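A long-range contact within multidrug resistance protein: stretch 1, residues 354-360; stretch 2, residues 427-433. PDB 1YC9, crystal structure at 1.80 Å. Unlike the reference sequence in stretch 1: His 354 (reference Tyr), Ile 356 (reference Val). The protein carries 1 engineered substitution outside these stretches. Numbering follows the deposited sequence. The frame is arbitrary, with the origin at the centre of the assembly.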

ATOM      1  N   HIS A 354      -0.660  -7.999 -19.838  1.00 21.95           N
ATOM      2  CA  HIS A 354      -0.378  -6.586 -20.073  1.00 23.01           C
ATOM      3  C   HIS A 354       1.148  -6.418 -19.979  1.00 23.34           C
ATOM      4  O   HIS A 354       1.758  -5.723 -20.797  1.00 23.01           O
ATOM      5  CB  HIS A 354      -1.097  -5.785 -18.995  1.00 21.82           C
ATOM      6  CG  HIS A 354      -0.800  -4.318 -18.944  1.00 22.65           C
ATOM      7  ND1 HIS A 354      -1.037  -3.574 -17.805  1.00 21.62           N
ATOM      8  CD2 HIS A 354      -0.350  -3.438 -19.877  1.00 23.74           C
ATOM      9  CE1 HIS A 354      -0.748  -2.303 -18.041  1.00 21.96           C
ATOM     10  NE2 HIS A 354      -0.319  -2.199 -19.285  1.00 21.57           N
ATOM     11  N   GLU A 355       1.728  -7.019 -18.955  1.00 22.15           N
ATOM     12  CA  GLU A 355       3.155  -6.875 -18.693  1.00 23.45           C
ATOM     13  C   GLU A 355       3.981  -7.447 -19.843  1.00 22.87           C
ATOM     14  O   GLU A 355       4.916  -6.782 -20.360  1.00 21.24           O
ATOM     15  CB  GLU A 355       3.540  -7.531 -17.396  1.00 23.78           C
ATOM     16  CG  GLU A 355       3.202  -6.665 -16.193  1.00 29.00           C
ATOM     17  CD  GLU A 355       3.255  -7.418 -14.869  1.00 31.94           C
ATOM     18  OE1 GLU A 355       3.893  -8.495 -14.805  1.00 29.30           O
ATOM     19  OE2 GLU A 355       2.690  -6.877 -13.883  1.00 35.72           O
ATOM     20  N   ILE A 356       3.571  -8.629 -20.291  1.00 21.99           N
ATOM     21  CA  ILE A 356       4.219  -9.260 -21.457  1.00 22.95           C
ATOM     22  C   ILE A 356       3.989  -8.475 -22.734  1.00 21.61           C
ATOM     23  O   ILE A 356       4.939  -8.269 -23.494  1.00 21.44           O
ATOM     24  CB  ILE A 356       3.744 -10.712 -21.661  1.00 23.88           C
ATOM     25  CG1 ILE A 356       4.188 -11.520 -20.462  1.00 28.44           C
ATOM     26  CG2 ILE A 356       4.429 -11.329 -22.939  1.00 25.10           C
ATOM     27  CD1 ILE A 356       3.350 -12.750 -20.181  1.00 31.79           C
ATOM     28  N   ALA A 357       2.760  -7.969 -22.939  1.00 20.95           N
ATOM     29  CA  ALA A 357       2.468  -7.149 -24.080  1.00 21.11           C
ATOM     30  C   ALA A 357       3.342  -5.904 -24.126  1.00 21.76           C
ATOM     31  O   ALA A 357       3.770  -5.514 -25.217  1.00 22.28           O
ATOM     32  CB  ALA A 357       1.003  -6.751 -24.160  1.00 22.14           C
ATOM     33  N   ASP A 358       3.612  -5.300 -22.962  1.00 19.96           N
ATOM     34  CA  ASP A 358       4.412  -4.072 -22.886  1.00 20.39           C
ATOM     35  C   ASP A 358       5.866  -4.370 -23.197  1.00 20.68           C
ATOM     36  O   ASP A 358       6.505  -3.628 -23.927  1.00 19.84           O
ATOM     37  CB  ASP A 358       4.322  -3.421 -21.522  1.00 18.92           C
ATOM     38  CG  ASP A 358       3.082  -2.543 -21.360  1.00 19.85           C
ATOM     39  OD1 ASP A 358       2.175  -2.571 -22.199  1.00 20.36           O
ATOM     40  OD2 ASP A 358       2.925  -1.794 -20.364  1.00 26.86           O
ATOM     41  N   VAL A 359       6.384  -5.474 -22.668  1.00 22.34           N
ATOM     42  CA  VAL A 359       7.761  -5.852 -22.950  1.00 24.36           C
ATOM     43  C   VAL A 359       7.961  -6.062 -24.461  1.00 23.78           C
ATOM     44  O   VAL A 359       8.929  -5.568 -25.034  1.00 23.73           O
ATOM     45  CB  VAL A 359       8.217  -7.119 -22.213  1.00 25.14           C
ATOM     46  CG1 VAL A 359       9.624  -7.526 -22.722  1.00 27.59           C
ATOM     47  CG2 VAL A 359       8.209  -6.923 -20.702  1.00 27.40           C
ATOM     48  N   VAL A 360       7.018  -6.721 -25.082  1.00 24.39           N
ATOM     49  CA  VAL A 360       7.029  -6.955 -26.524  1.00 25.16           C
ATOM     50  C   VAL A 360       6.950  -5.632 -27.283  1.00 24.31           C
ATOM     51  O   VAL A 360       7.753  -5.348 -28.173  1.00 23.56           O
ATOM     52  CB  VAL A 360       5.846  -7.853 -26.994  1.00 25.15           C
ATOM     53  CG1 VAL A 360       5.754  -7.896 -28.519  1.00 27.21           C
ATOM     54  CG2 VAL A 360       5.962  -9.272 -26.425  1.00 26.31           C
ATOM     55  N   LEU A 427      15.550  -7.453 -18.611  1.00 20.72           N
ATOM     56  CA  LEU A 427      15.101  -7.741 -17.272  1.00 21.28           C
ATOM     57  C   LEU A 427      13.585  -7.722 -17.141  1.00 21.21           C
ATOM     58  O   LEU A 427      13.025  -8.522 -16.411  1.00 22.73           O
ATOM     59  CB  LEU A 427      15.751  -6.784 -16.257  1.00 21.21           C
ATOM     60  CG  LEU A 427      17.270  -6.774 -16.163  1.00 19.64           C
ATOM     61  CD1 LEU A 427      17.721  -5.564 -15.254  1.00 20.72           C
ATOM     62  CD2 LEU A 427      17.774  -8.077 -15.559  1.00 21.88           C
ATOM     63  N   ALA A 428      12.908  -6.812 -17.833  1.00 21.84           N
ATOM     64  CA  ALA A 428      11.452  -6.731 -17.822  1.00 21.77           C
ATOM     65  C   ALA A 428      10.825  -8.008 -18.411  1.00 21.98           C
ATOM     66  O   ALA A 428       9.771  -8.479 -17.984  1.00 20.67           O
ATOM     67  CB  ALA A 428      11.003  -5.584 -18.621  1.00 22.35           C
ATOM     68  N   LEU A 429      11.506  -8.588 -19.379  1.00 23.13           N
ATOM     69  CA  LEU A 429      11.022  -9.828 -19.974  1.00 22.61           C
ATOM     70  C   LEU A 429      11.133 -10.947 -18.951  1.00 22.18           C
ATOM     71  O   LEU A 429      10.233 -11.782 -18.842  1.00 21.43           O
ATOM     72  CB  LEU A 429      11.838 -10.177 -21.234  1.00 22.81           C
ATOM     73  CG  LEU A 429      11.518 -11.537 -21.917  1.00 23.54           C
ATOM     74  CD1 LEU A 429      10.119 -11.501 -22.451  1.00 25.78           C
ATOM     75  CD2 LEU A 429      12.525 -11.765 -23.060  1.00 28.00           C
ATOM     76  N   ILE A 430      12.265 -11.024 -18.262  1.00 21.19           N
ATOM     77  CA  ILE A 430      12.477 -12.062 -17.304  1.00 22.48           C
ATOM     78  C   ILE A 430      11.422 -11.951 -16.227  1.00 23.70           C
ATOM     79  O   ILE A 430      10.793 -12.926 -15.855  1.00 22.73           O
ATOM     80  CB  ILE A 430      13.885 -11.980 -16.726  1.00 23.52           C
ATOM     81  CG1 ILE A 430      14.882 -12.474 -17.783  1.00 28.16           C
ATOM     82  CG2 ILE A 430      14.006 -12.771 -15.493  1.00 26.42           C
ATOM     83  CD1 ILE A 430      16.304 -12.342 -17.415  1.00 30.75           C
ATOM     84  N   HIS A 431      11.182 -10.727 -15.764  1.00 24.28           N
ATOM     85  CA  HIS A 431      10.128 -10.496 -14.772  1.00 25.97           C
ATOM     86  C   HIS A 431       8.734 -10.887 -15.282  1.00 24.62           C
ATOM     87  O   HIS A 431       7.955 -11.549 -14.574  1.00 25.22           O
ATOM     88  CB  HIS A 431      10.197  -9.064 -14.284  1.00 25.94           C
ATOM     89  CG  HIS A 431       9.334  -8.815 -13.111  1.00 30.51           C
ATOM     90  ND1 HIS A 431       7.986  -8.589 -13.234  1.00 32.99           N
ATOM     91  CD2 HIS A 431       9.607  -8.832 -11.785  1.00 32.81           C
ATOM     92  CE1 HIS A 431       7.465  -8.435 -12.031  1.00 32.73           C
ATOM     93  NE2 HIS A 431       8.430  -8.588 -11.136  1.00 34.91           N
ATOM     94  N   ALA A 432       8.432 -10.546 -16.518  1.00 25.44           N
ATOM     95  CA  ALA A 432       7.114 -10.759 -17.095  1.00 25.93           C
ATOM     96  C   ALA A 432       6.859 -12.238 -17.291  1.00 26.69           C
ATOM     97  O   ALA A 432       5.732 -12.696 -17.176  1.00 26.25           O
ATOM     98  CB  ALA A 432       6.982 -10.045 -18.395  1.00 26.24           C
ATOM     99  N   LEU A 433       7.918 -12.997 -17.568  1.00 27.30           N
ATOM    100  CA  LEU A 433       7.799 -14.442 -17.731  1.00 28.88           C
ATOM    101  C   LEU A 433       7.804 -15.151 -16.380  1.00 29.81           C
ATOM    102  O   LEU A 433       7.466 -16.301 -16.299  1.00 30.79           O
ATOM    103  CB  LEU A 433       8.904 -14.993 -18.650  1.00 28.12           C
ATOM    104  CG  LEU A 433       8.930 -14.390 -20.044  1.00 29.41           C
ATOM    105  CD1 LEU A 433      10.143 -14.932 -20.836  1.00 31.96           C
ATOM    106  CD2 LEU A 433       7.649 -14.694 -20.767  1.00 30.21           C
TER
HETATM  107  O   HOH W   1       6.340  -8.182 -15.079  1.00 34.04           O

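Two helical segments, 69 or more residues apart in sequence wherever they touch, lie side by side and run in nearly opposite directions, their N-to-C axes making an angle of 158°. Within each stretch, three backbone hydrogen bonds run from N of residue i+4 to O of residue i, such as Val 359 N to Glu 355 O at 3.0 Å and Ala 432 N to Ala 428 O at 2.9 Å. No direct hydrogen bond joins the two stretches, so the contact rests on apolar packing and one bridging water. The axes approach to 9.0 Å, with the small side chains of Ala 428 and Ala 432 directed at stretch 1. In the backbone register, the CA atoms of Ile 356 and Ala 432 are 5.4 Å apart, and those of Val 359 and Leu 429 are 5.9 Å apart.

Along stretch 2, Leu 427 lies out of reach, and the contact begins at Ala 428. Its CB points toward stretch 1 and meets Val 359 CG2 at 3.7 Å. The alanine methyl is small, and the same CG2 also lies 3.5 Å from Ala 428 O, a van der Waals contact with the backbone itself.

Leu 429 leaves its helix sideways, and Val 359 CG1 packs against both Leu 429 CB, at 3.8 Å, and Leu 429 CD1, at 4.0 Å. Val 359, in the t rotamer, thus spreads its two methyls over neighbouring residues, a task suited to a beta-branched side chain. Ile 430 faces away and takes no part.

His 431 supplies the polar element. Its CA-to-CB bond points sideways, but the ring end comes nearer to stretch 1, placing Glu 355 OE1 at the ring edge. The separation of 4.4 Å between Glu 355 OE1 and His 431 ND1 is too long for a direct hydrogen bond, but imidazole nitrogen and carboxylate oxygen can each bond a water between them. Water 1 donates to Glu 355 OE1 at 2.5 Å and is hydrogen-bonded to His 431 ND1, also at 2.5 Å; both distances are short.

One turn on from Ala 428, Ala 432 again points toward stretch 1. Its CB sits 3.8 Å from Ile 356 CG1, 4.1 Å from Val 359 CG2 and 4.4 Å from Glu 355 CB, so a single methyl touches three residues of the other helix. Ile 356 starts sideways, yet its end comes nearer, adding hydrocarbon to this buried site. Leu 433 points its CA-to-CB bond away; although its end comes nearer, Leu 433 CD2 stays 4.7 Å from Ile 356 CG1.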